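Local coordinates for succinate dehydrogenase (Membrane anchor subunit) (Mycolicibacterium smegmatis, PDB 7D6V), which holds the iron-sulfur and flavoprotein subunits of succinate dehydrogenase at the membrane, carries a membrane-embedded Rieske-type [2Fe-2S] cluster and binds ubiquinone-1 in this complex, at the PEV site, the interface of chains B and A and the interface of chains C and B. Numbering follows the deposited sequence. Chains: chain A, Succinate dehydrogenase (Membrane anchor subunit); chain B, Fumarate reductase iron-sulfur subunit; chain C, Succinate dehydrogenase subunit A.

Contact 1: the PEV site. Residues chain A 42, 45, 111-113, 117, 121-122, 125-126, 141-143, 146, 148-149, 151-152, 248. With PEV ((1S)-2-{[(2-aminoethoxy)(hydroxy)phosphoryl]oxy}-1-[(palmitoyloxy)methyl]ethyl stearate), chain D.
Two hydrogen bonds from A:Thr142 hold the phosphate of PEV, a phosphatidylethanolamine that may be a native membrane lipid carried through purification. The backbone N of A:Thr142 donates almost straight (168° at H) to the phosphate oxygen PEV O2P at 3.1 Å. The hydroxyl A:Thr142 OG1, in the crowded position between backbone N and carbonyl carbon (chi1 71°), donates to the ester oxygen PEV O4P at 2.7 Å. The glycerol ester meets a flat face instead: PEV C32 rides over the six-membered ring of A:Trp126, 3.6 Å from its centroid, while the ester carbonyl O31 lies above the indole plane, so NE1 makes no hydrogen bond to it. Packing of the acyl chains is apolar. One runs across the face of A:Tyr121 and past A:Leu112, whose CD1 meets PEV C44 at 3.6 Å, to a terminal methyl C48 gripped by A:Phe45, A:Leu248 and A:Arg111 CD. The other passes A:Gln152, whose NE2 donates to A:Tyr121 OH (3.2 Å) and A:Tyr122 OH (2.9 Å); A:Tyr121 OH donates to A:Leu112 O (2.7 Å), which should help hold both phenols in place. Helices 104-112 and 115-124 flank the lipid, 147-150 and 151-154 line its ester and second chain, 33-55 and 240-264 its tail end, and loop 141-143 its headgroup.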
# COMPACT_ATOMS: atom_id res chain seq x y z
N LEU A 42 -24.73 1.39 -29.78
CA LEU A 42 -25.75 2.37 -29.43
C LEU A 42 -26.51 2.85 -30.66
O LEU A 42 -27.74 2.97 -30.63
CB LEU A 42 -25.10 3.56 -28.71
CG LEU A 42 -24.61 3.31 -27.29
CD1 LEU A 42 -24.06 4.58 -26.68
CD2 LEU A 42 -25.73 2.75 -26.43
N PHE A 45 -28.94 0.09 -31.89
CA PHE A 45 -30.13 -0.03 -31.06
C PHE A 45 -31.06 1.16 -31.25
O PHE A 45 -32.28 0.99 -31.34
CB PHE A 45 -29.77 -0.16 -29.58
CG PHE A 45 -30.97 -0.19 -28.69
CD1 PHE A 45 -31.73 -1.34 -28.56
CD2 PHE A 45 -31.38 0.95 -28.01
CE1 PHE A 45 -32.85 -1.36 -27.76
CE2 PHE A 45 -32.50 0.93 -27.21
CZ PHE A 45 -33.23 -0.23 -27.08
N ARG A 111 -32.44 5.03 -19.26
CA ARG A 111 -31.16 4.55 -19.77
C ARG A 111 -30.21 5.69 -20.11
O ARG A 111 -29.00 5.47 -20.15
CB ARG A 111 -31.38 3.66 -20.99
CG ARG A 111 -31.82 2.26 -20.60
CD ARG A 111 -31.76 1.31 -21.77
NE ARG A 111 -32.28 -0.00 -21.42
CZ ARG A 111 -31.53 -1.08 -21.22
NH1 ARG A 111 -30.22 -1.00 -21.32
NH2 ARG A 111 -32.10 -2.23 -20.92
N LEU A 112 -30.72 6.90 -20.34
CA LEU A 112 -29.85 8.04 -20.59
C LEU A 112 -29.20 8.55 -19.31
O LEU A 112 -28.08 9.06 -19.35
CB LEU A 112 -30.65 9.16 -21.25
CG LEU A 112 -29.89 10.07 -22.21
CD1 LEU A 112 -29.34 9.27 -23.37
CD2 LEU A 112 -30.79 11.19 -22.70
N THR A 113 -29.88 8.42 -18.17
CA THR A 113 -29.31 8.83 -16.90
C THR A 113 -28.62 7.68 -16.17
O THR A 113 -28.08 7.90 -15.08
CB THR A 113 -30.40 9.43 -16.00
OG1 THR A 113 -31.50 8.52 -15.89
CG2 THR A 113 -30.89 10.74 -16.57
N TYR A 117 -24.31 3.94 -18.65
CA TYR A 117 -24.45 4.55 -19.97
C TYR A 117 -23.79 5.92 -20.02
O TYR A 117 -23.25 6.31 -21.06
CB TYR A 117 -25.93 4.65 -20.34
CG TYR A 117 -26.50 3.37 -20.90
CD1 TYR A 117 -26.26 2.99 -22.20
CD2 TYR A 117 -27.28 2.54 -20.11
CE1 TYR A 117 -26.78 1.82 -22.71
CE2 TYR A 117 -27.80 1.37 -20.60
CZ TYR A 117 -27.55 1.01 -21.90
OH TYR A 117 -28.07 -0.15 -22.40
N TYR A 121 -21.18 6.88 -23.04
CA TYR A 121 -21.22 7.94 -24.04
C TYR A 121 -20.36 9.15 -23.69
O TYR A 121 -19.91 9.83 -24.61
CB TYR A 121 -22.66 8.38 -24.37
CG TYR A 121 -23.53 8.93 -23.26
CD1 TYR A 121 -24.64 8.23 -22.83
CD2 TYR A 121 -23.27 10.16 -22.69
CE1 TYR A 121 -25.45 8.72 -21.83
CE2 TYR A 121 -24.07 10.67 -21.69
CZ TYR A 121 -25.16 9.94 -21.27
OH TYR A 121 -25.97 10.44 -20.28
N TYR A 122 -20.04 9.39 -22.42
CA TYR A 122 -19.04 10.41 -22.11
C TYR A 122 -17.70 10.03 -22.70
O TYR A 122 -16.94 10.90 -23.14
CB TYR A 122 -18.91 10.60 -20.59
CG TYR A 122 -20.04 11.35 -19.94
CD1 TYR A 122 -20.79 12.28 -20.64
CD2 TYR A 122 -20.35 11.13 -18.60
CE1 TYR A 122 -21.82 12.96 -20.04
CE2 TYR A 122 -21.37 11.81 -17.99
CZ TYR A 122 -22.11 12.72 -18.71
OH TYR A 122 -23.13 13.39 -18.10
N VAL A 125 -18.98 9.54 -27.28
CA VAL A 125 -19.51 10.66 -28.05
C VAL A 125 -18.88 11.97 -27.61
O VAL A 125 -18.42 12.76 -28.45
CB VAL A 125 -21.05 10.70 -27.90
CG1 VAL A 125 -21.64 11.80 -28.75
CG2 VAL A 125 -21.65 9.35 -28.24
N TRP A 126 -18.86 12.23 -26.31
CA TRP A 126 -18.34 13.49 -25.81
C TRP A 126 -16.83 13.50 -25.67
O TRP A 126 -16.25 14.57 -25.45
CB TRP A 126 -19.00 13.82 -24.46
CG TRP A 126 -18.84 15.24 -24.01
CD1 TRP A 126 -18.42 15.67 -22.79
CD2 TRP A 126 -19.10 16.43 -24.78
NE1 TRP A 126 -18.40 17.04 -22.75
CE2 TRP A 126 -18.82 17.53 -23.96
CE3 TRP A 126 -19.55 16.66 -26.09
CZ2 TRP A 126 -18.96 18.85 -24.39
CZ3 TRP A 126 -19.69 17.96 -26.52
CH2 TRP A 126 -19.40 19.04 -25.67
N TYR A 141 -13.76 22.19 -19.12
CA TYR A 141 -14.49 21.03 -18.63
C TYR A 141 -15.13 21.38 -17.30
O TYR A 141 -14.43 21.76 -16.36
CB TYR A 141 -13.57 19.83 -18.48
CG TYR A 141 -14.19 18.65 -17.77
CD1 TYR A 141 -15.01 17.76 -18.45
CD2 TYR A 141 -13.94 18.43 -16.43
CE1 TYR A 141 -15.57 16.68 -17.80
CE2 TYR A 141 -14.50 17.36 -15.77
CZ TYR A 141 -15.31 16.49 -16.46
OH TYR A 141 -15.87 15.42 -15.80
N THR A 142 -16.45 21.25 -17.22
CA THR A 142 -17.17 21.45 -15.97
C THR A 142 -17.74 20.17 -15.39
O THR A 142 -18.12 20.17 -14.21
CB THR A 142 -18.31 22.47 -16.17
OG1 THR A 142 -19.35 21.88 -16.96
CG2 THR A 142 -17.79 23.71 -16.85
N GLY A 143 -17.79 19.09 -16.15
CA GLY A 143 -18.31 17.84 -15.63
C GLY A 143 -19.81 17.86 -15.56
O GLY A 143 -20.48 18.20 -16.53
N ARG A 146 -22.96 21.99 -14.26
CA ARG A 146 -23.74 23.05 -14.88
C ARG A 146 -25.12 22.53 -15.28
O ARG A 146 -25.42 21.34 -15.18
CB ARG A 146 -22.99 23.62 -16.08
CG ARG A 146 -21.60 24.11 -15.77
CD ARG A 146 -21.59 25.59 -15.48
NE ARG A 146 -20.28 26.03 -15.00
CZ ARG A 146 -19.54 26.95 -15.61
NH1 ARG A 146 -18.36 27.29 -15.11
NH2 ARG A 146 -19.97 27.52 -16.73
N PRO A 148 -27.30 21.70 -17.85
CA PRO A 148 -27.76 20.49 -18.55
C PRO A 148 -27.37 19.21 -17.83
O PRO A 148 -28.24 18.39 -17.51
CB PRO A 148 -27.12 20.60 -19.94
CG PRO A 148 -25.98 21.52 -19.76
CD PRO A 148 -26.37 22.48 -18.69
N LEU A 149 -26.09 19.03 -17.53
CA LEU A 149 -25.60 17.77 -16.98
C LEU A 149 -25.83 17.63 -15.48
O LEU A 149 -25.66 16.52 -14.95
CB LEU A 149 -24.12 17.61 -17.30
CG LEU A 149 -23.80 17.35 -18.77
CD1 LEU A 149 -22.37 16.90 -18.95
CD2 LEU A 149 -24.75 16.33 -19.35
N LEU A 151 -28.64 17.65 -14.30
CA LEU A 151 -29.92 16.95 -14.26
C LEU A 151 -29.76 15.44 -14.24
O LEU A 151 -30.77 14.74 -14.11
CB LEU A 151 -30.78 17.36 -15.45
CG LEU A 151 -31.27 18.81 -15.48
CD1 LEU A 151 -31.97 19.10 -16.78
CD2 LEU A 151 -32.18 19.09 -14.30
N GLN A 152 -28.55 14.92 -14.35
CA GLN A 152 -28.34 13.48 -14.26
C GLN A 152 -28.55 12.95 -12.85
O GLN A 152 -28.54 11.73 -12.67
CB GLN A 152 -26.93 13.12 -14.73
CG GLN A 152 -26.55 13.72 -16.07
CD GLN A 152 -26.79 12.77 -17.21
OE1 GLN A 152 -27.70 11.95 -17.17
NE2 GLN A 152 -25.97 12.87 -18.25
N LEU A 248 -30.50 -4.82 -24.00
CA LEU A 248 -30.68 -4.22 -25.31
C LEU A 248 -30.84 -5.29 -26.38
O LEU A 248 -31.77 -5.25 -27.20
CB LEU A 248 -29.49 -3.32 -25.64
CG LEU A 248 -29.41 -1.97 -24.94
CD1 LEU A 248 -28.47 -1.04 -25.68
CD2 LEU A 248 -30.79 -1.35 -24.80
C48 PEV D . -30.15 2.16 -24.84
C47 PEV D . -30.78 3.48 -25.28
C46 PEV D . -30.04 4.66 -24.67
C45 PEV D . -28.76 4.95 -25.45
C44 PEV D . -28.44 6.43 -25.46
C43 PEV D . -26.99 6.69 -25.87
C42 PEV D . -26.89 7.93 -26.74
C41 PEV D . -26.35 9.11 -25.95
C40 PEV D . -25.73 10.16 -26.86
C39 PEV D . -26.16 11.55 -26.45
C38 PEV D . -25.35 12.01 -25.25
C37 PEV D . -24.06 12.70 -25.68
C36 PEV D . -23.89 14.04 -24.99
C35 PEV D . -22.97 13.91 -23.78
C34 PEV D . -22.27 15.24 -23.51
C33 PEV D . -23.27 16.38 -23.48
C32 PEV D . -22.59 17.69 -23.84
C31 PEV D . -22.13 18.43 -22.59
O31 PEV D . -21.29 17.96 -21.91
O2 PEV D . -22.70 19.65 -22.26
C2 PEV D . -21.80 20.71 -22.38
C1 PEV D . -21.27 21.04 -20.99
O3P PEV D . -20.09 20.31 -20.79
P PEV D . -18.68 21.13 -20.54
O1P PEV D . -18.10 21.58 -21.86
O2P PEV D . -17.70 20.23 -19.83
O4P PEV D . -19.00 22.46 -19.63
C4 PEV D . -19.11 23.70 -20.26
C5 PEV D . -20.21 24.50 -19.57
N6 PEV D . -20.72 25.53 -20.45
C3 PEV D . -22.52 21.92 -22.98
O3 PEV D . -23.23 21.47 -24.10
C11 PEV D . -24.62 21.48 -23.94
O11 PEV D . -25.18 22.50 -23.75
C12 PEV D . -25.41 20.18 -24.01
C13 PEV D . -26.63 20.29 -24.92
C14 PEV D . -27.12 18.93 -25.40
C15 PEV D . -27.25 17.93 -24.25
C16 PEV D . -28.68 17.41 -24.14
C17 PEV D . -28.78 15.92 -23.81
C18 PEV D . -27.42 15.25 -23.60
C19 PEV D . -27.30 14.54 -22.25
C20 PEV D . -28.49 14.80 -21.33
C21 PEV D . -28.60 13.74 -20.24
C22 PEV D . -30.01 13.67 -19.64
C23 PEV D . -30.17 14.51 -18.37
C24 PEV D . -31.54 15.16 -18.33
C25 PEV D . -32.62 14.20 -17.84
C26 PEV D . -33.73 14.03 -18.87

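Contact 2: the interface of chains B and A. Residues chain B 9, 67-69, 88, 90; chain A 26-28, 133.
Chain B meets chain A here through a small patch mostly of loops, with B:Arg9 from strand 4-14, that joins the iron-sulfur subunit to the N-terminal stretch of the membrane subunit by packing and shape; no polar pair across the patch is close enough to hydrogen bond. A:Leu26 is the apolar plug. Its chi1 of -78° with chi2 of 174° points the methyls at different partners: CD1 meets CG2 of B:Thr90 tip to tip at 3.7 Å and crosses B:Thr88 at about a right angle, 4.0 Å from its CG2, while CD2 faces the guanidinium NH2 of B:Arg9 at 3.9 Å. Beside it the guanidinium groups of A:Arg27 and B:Arg69 stack, their planes 12° apart, with B:Arg69 NE over the centre of the A:Arg27 group. Bends at chi3 of A:Arg27 and at chi2 and chi3 of B:Arg69 turn the flat groups face to face, and CD of B:Arg69 lies 3.7 Å from CG of A:Arg27. Like charges so placed would tend to repel, a cost that solvent may ease. The backbone of B:Gly68 fits between, its O 3.5 Å from CB of A:Ala133. For the membrane subunit, the patch lays its N-terminal segment against the iron-sulfur subunit, giving the complex a contact beyond the helix bundle.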
# COMPACT_ATOMS: atom_id res chain seq x y z
N ARG B 9 13.27 3.71 -23.81
CA ARG B 9 13.20 5.05 -24.36
C ARG B 9 12.86 6.02 -23.23
O ARG B 9 11.87 6.74 -23.25
CB ARG B 9 12.24 5.11 -25.55
CG ARG B 9 12.21 6.44 -26.26
CD ARG B 9 11.27 6.47 -27.46
NE ARG B 9 9.86 6.37 -27.10
CZ ARG B 9 8.88 6.21 -27.98
NH1 ARG B 9 9.17 6.14 -29.27
NH2 ARG B 9 7.62 6.12 -27.58
N ASN B 67 4.28 2.43 -20.48
CA ASN B 67 4.26 2.48 -21.94
C ASN B 67 3.05 3.29 -22.40
O ASN B 67 2.33 2.91 -23.32
CB ASN B 67 4.28 1.07 -22.52
CG ASN B 67 4.65 1.06 -23.98
OD1 ASN B 67 4.86 2.11 -24.59
ND2 ASN B 67 4.77 -0.13 -24.55
N GLY B 68 2.83 4.43 -21.75
CA GLY B 68 1.62 5.20 -21.91
C GLY B 68 0.59 4.98 -20.83
O GLY B 68 -0.38 5.75 -20.76
N ARG B 69 0.76 3.96 -20.00
CA ARG B 69 -0.18 3.58 -18.96
C ARG B 69 0.39 3.87 -17.59
O ARG B 69 1.52 3.47 -17.30
CB ARG B 69 -0.52 2.09 -19.06
CG ARG B 69 -0.58 1.55 -20.48
CD ARG B 69 -1.85 1.97 -21.17
NE ARG B 69 -3.03 1.45 -20.50
CZ ARG B 69 -3.66 0.34 -20.85
NH1 ARG B 69 -3.23 -0.37 -21.88
NH2 ARG B 69 -4.73 -0.06 -20.18
N THR B 88 8.76 2.60 -23.30
CA THR B 88 8.96 4.04 -23.15
C THR B 88 8.53 4.47 -21.76
O THR B 88 7.33 4.58 -21.49
CB THR B 88 8.18 4.79 -24.22
OG1 THR B 88 8.69 4.45 -25.51
CG2 THR B 88 8.30 6.29 -24.02
N THR B 90 8.26 7.24 -18.87
CA THR B 90 8.16 8.68 -18.65
C THR B 90 7.59 8.92 -17.26
O THR B 90 6.96 8.04 -16.68
CB THR B 90 7.26 9.35 -19.70
OG1 THR B 90 5.89 9.03 -19.45
CG2 THR B 90 7.64 8.91 -21.10
N LEU A 26 1.09 8.17 -25.49
CA LEU A 26 2.19 7.26 -25.77
C LEU A 26 1.75 5.81 -25.81
O LEU A 26 2.59 4.92 -25.91
CB LEU A 26 3.31 7.45 -24.75
CG LEU A 26 4.21 8.67 -24.96
CD1 LEU A 26 5.18 8.81 -23.81
CD2 LEU A 26 4.95 8.57 -26.28
N ARG A 27 0.44 5.55 -25.74
CA ARG A 27 -0.06 4.19 -25.80
C ARG A 27 0.14 3.61 -27.19
O ARG A 27 -0.00 4.30 -28.20
CB ARG A 27 -1.54 4.15 -25.41
CG ARG A 27 -1.78 4.42 -23.94
CD ARG A 27 -3.26 4.44 -23.60
NE ARG A 27 -3.91 3.18 -23.95
CZ ARG A 27 -5.09 2.79 -23.47
NH1 ARG A 27 -5.74 3.55 -22.61
NH2 ARG A 27 -5.60 1.63 -23.85
N THR A 28 0.46 2.32 -27.24
CA THR A 28 0.73 1.62 -28.49
C THR A 28 -0.34 0.61 -28.86
O THR A 28 -0.25 -0.02 -29.91
CB THR A 28 2.10 0.93 -28.43
OG1 THR A 28 2.13 0.02 -27.33
CG2 THR A 28 3.21 1.95 -28.25
N ALA A 133 -5.63 7.40 -20.71
CA ALA A 133 -4.51 8.33 -20.65
C ALA A 133 -4.28 9.03 -21.98
O ALA A 133 -3.15 9.34 -22.35
CB ALA A 133 -3.24 7.62 -20.19

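Contact 3: the interface of chains C and B. Residues chain C 102-107, 139, 143, 146; chain B 118, 129, 131, 139, 143, 179, 183.
B:Arg143 forms the tight polar end of this interface between the flavoprotein and the iron-sulfur subunit, whose clusters carry electrons from FAD in this enzyme family. Bent at chi2 and chi3, its side chain brings the guanidinium to helix 136-159 of chain C, crossing C:Glu139 at about a right angle. The two form a salt bridge; its modelled NH2 to OE1 separation is too short to be literal, and the NE bond to the same oxygen is weak. At the guanidinium edge, B:Arg143 NH2 also reaches the hydroxyl OG1 of C:Thr143 at 3.0 Å, while that hydroxyl donates to C:Glu139 O at 2.5 Å. C:Leu107 wedges its branched tip into chain B, with CD1 against CB of B:Ser139 (3.6 Å) and CD2 touching both B:Met131 SD (3.7 Å) and B:His183 NE2 (3.4 Å). B:Phe118 packs here too, with C:Gly105 CA over its face toward the rim and C:Thr103 O at its edge. C:Glu102 and B:Tyr129 make the looser side: the tyrosine crosses C:Thr103, and C:Glu102 passes it antiparallel, its OE2 3.7 Å from CB of B:Tyr129. At the tight end, B:Arg143 NH1 donates to the amide oxygen OE1 of C:Gln146 at 2.7 Å, on a lone pair and 1° out of the guanidinium plane.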
# COMPACT_ATOMS: atom_id res chain seq x y z
N GLU C 102 -7.06 3.37 17.48
CA GLU C 102 -8.36 3.43 16.84
C GLU C 102 -9.19 4.64 17.26
O GLU C 102 -10.23 4.89 16.65
CB GLU C 102 -9.15 2.14 17.10
CG GLU C 102 -9.46 1.86 18.55
CD GLU C 102 -10.32 0.63 18.71
OE1 GLU C 102 -10.84 0.14 17.69
OE2 GLU C 102 -10.47 0.15 19.85
N THR C 103 -8.75 5.39 18.27
CA THR C 103 -9.29 6.72 18.48
C THR C 103 -8.79 7.70 17.43
O THR C 103 -9.36 8.78 17.28
CB THR C 103 -8.95 7.24 19.87
OG1 THR C 103 -7.53 7.46 19.97
CG2 THR C 103 -9.37 6.25 20.92
N TYR C 104 -7.73 7.34 16.71
CA TYR C 104 -7.23 8.14 15.60
C TYR C 104 -7.90 7.80 14.28
O TYR C 104 -7.66 8.49 13.29
CB TYR C 104 -5.72 7.97 15.45
CG TYR C 104 -4.89 8.26 16.68
CD1 TYR C 104 -3.62 7.72 16.82
CD2 TYR C 104 -5.36 9.07 17.70
CE1 TYR C 104 -2.85 7.98 17.93
CE2 TYR C 104 -4.60 9.33 18.81
CZ TYR C 104 -3.34 8.78 18.92
OH TYR C 104 -2.58 9.04 20.03
N GLY C 105 -8.71 6.75 14.23
CA GLY C 105 -9.40 6.37 13.02
C GLY C 105 -9.01 5.02 12.45
O GLY C 105 -9.44 4.66 11.35
N ALA C 106 -8.20 4.26 13.18
CA ALA C 106 -7.79 2.94 12.72
C ALA C 106 -8.96 1.97 12.76
O ALA C 106 -9.77 1.99 13.69
CB ALA C 106 -6.64 2.41 13.56
N LEU C 107 -9.04 1.11 11.75
CA LEU C 107 -10.09 0.10 11.64
C LEU C 107 -9.44 -1.27 11.54
O LEU C 107 -9.03 -1.69 10.46
CB LEU C 107 -10.99 0.37 10.44
CG LEU C 107 -11.90 1.59 10.50
CD1 LEU C 107 -12.55 1.82 9.16
CD2 LEU C 107 -12.95 1.43 11.58
N GLU C 139 -1.95 0.06 7.88
CA GLU C 139 -2.99 0.67 8.71
C GLU C 139 -2.37 1.55 9.80
O GLU C 139 -2.83 2.67 10.03
CB GLU C 139 -3.86 -0.42 9.34
CG GLU C 139 -4.98 0.09 10.23
CD GLU C 139 -6.14 0.66 9.45
OE1 GLU C 139 -6.54 1.80 9.73
OE2 GLU C 139 -6.66 -0.04 8.55
N THR C 143 -2.82 5.59 9.89
CA THR C 143 -3.49 6.19 11.03
C THR C 143 -2.63 7.27 11.66
O THR C 143 -3.12 8.36 11.99
CB THR C 143 -3.83 5.10 12.05
OG1 THR C 143 -4.45 4.00 11.38
CG2 THR C 143 -4.78 5.63 13.09
N GLN C 146 -2.48 10.39 9.31
CA GLN C 146 -3.73 11.13 9.33
C GLN C 146 -3.96 11.81 10.67
O GLN C 146 -4.57 12.88 10.73
CB GLN C 146 -4.89 10.20 8.98
CG GLN C 146 -4.90 9.80 7.52
CD GLN C 146 -5.73 8.57 7.26
OE1 GLN C 146 -6.21 7.92 8.19
NE2 GLN C 146 -5.90 8.23 5.99
N PHE B 118 -11.04 12.28 11.06
CA PHE B 118 -11.94 11.43 11.83
C PHE B 118 -12.31 12.12 13.14
O PHE B 118 -11.44 12.58 13.88
CB PHE B 118 -11.28 10.08 12.10
CG PHE B 118 -11.97 9.26 13.14
CD1 PHE B 118 -11.39 9.07 14.38
CD2 PHE B 118 -13.20 8.68 12.89
CE1 PHE B 118 -12.03 8.32 15.34
CE2 PHE B 118 -13.84 7.93 13.85
CZ PHE B 118 -13.25 7.75 15.08
N TYR B 129 -14.36 1.41 22.47
CA TYR B 129 -14.91 1.40 21.12
C TYR B 129 -15.49 0.03 20.79
O TYR B 129 -14.90 -1.00 21.13
CB TYR B 129 -13.83 1.77 20.10
CG TYR B 129 -13.49 3.24 20.02
CD1 TYR B 129 -13.29 4.00 21.17
CD2 TYR B 129 -13.35 3.88 18.80
CE1 TYR B 129 -12.98 5.33 21.10
CE2 TYR B 129 -13.04 5.22 18.72
CZ TYR B 129 -12.85 5.94 19.87
OH TYR B 129 -12.54 7.27 19.79
N MET B 131 -17.26 -1.89 17.36
CA MET B 131 -17.68 -1.88 15.97
C MET B 131 -17.82 -3.32 15.49
O MET B 131 -16.98 -4.16 15.79
CB MET B 131 -16.69 -1.13 15.08
CG MET B 131 -16.47 0.32 15.47
SD MET B 131 -15.26 1.15 14.44
CE MET B 131 -13.75 0.74 15.30
N SER B 139 -15.42 0.72 4.70
CA SER B 139 -14.29 1.63 4.90
C SER B 139 -12.96 0.89 4.92
O SER B 139 -11.94 1.45 4.51
CB SER B 139 -14.48 2.41 6.20
OG SER B 139 -15.51 3.37 6.07
N ARG B 143 -9.37 1.66 3.05
CA ARG B 143 -8.12 1.79 3.78
C ARG B 143 -6.99 0.96 3.18
O ARG B 143 -5.87 1.00 3.70
CB ARG B 143 -8.30 1.39 5.25
CG ARG B 143 -9.36 2.17 5.99
CD ARG B 143 -8.84 3.48 6.50
NE ARG B 143 -7.96 3.32 7.65
CZ ARG B 143 -7.26 4.30 8.19
NH1 ARG B 143 -7.34 5.53 7.69
NH2 ARG B 143 -6.48 4.07 9.24
N GLU B 179 -14.71 7.07 2.77
CA GLU B 179 -14.23 6.23 3.86
C GLU B 179 -14.59 6.83 5.22
O GLU B 179 -14.97 6.11 6.14
CB GLU B 179 -12.72 6.02 3.72
CG GLU B 179 -12.11 4.99 4.65
CD GLU B 179 -11.78 5.55 6.02
OE1 GLU B 179 -11.51 6.76 6.12
OE2 GLU B 179 -11.80 4.78 7.00
N HIS B 183 -17.58 5.45 8.04
CA HIS B 183 -17.08 5.03 9.34
C HIS B 183 -18.23 4.98 10.33
O HIS B 183 -18.94 5.98 10.50
CB HIS B 183 -15.99 5.98 9.83
CG HIS B 183 -15.17 5.45 10.96
ND1 HIS B 183 -15.70 5.16 12.20
CD2 HIS B 183 -13.85 5.14 11.04
CE1 HIS B 183 -14.75 4.70 12.99
NE2 HIS B 183 -13.62 4.69 12.31

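Contact 1 lies about 29 Å from contact 2 and 36 Å from contact 3, and contacts 2 and 3 are about 37 Å apart, measured between the centres of their C-alpha atoms. No residue is shared, and no helix or strand takes part in more than one contact. Contacts 1 and 2 both draw on chain A, and contacts 2 and 3 both draw on chain B, so the chains follow the order A, B, C: the iron-sulfur subunit bridges the membrane subunit and the flavoprotein, using separate surfaces for its two neighbours.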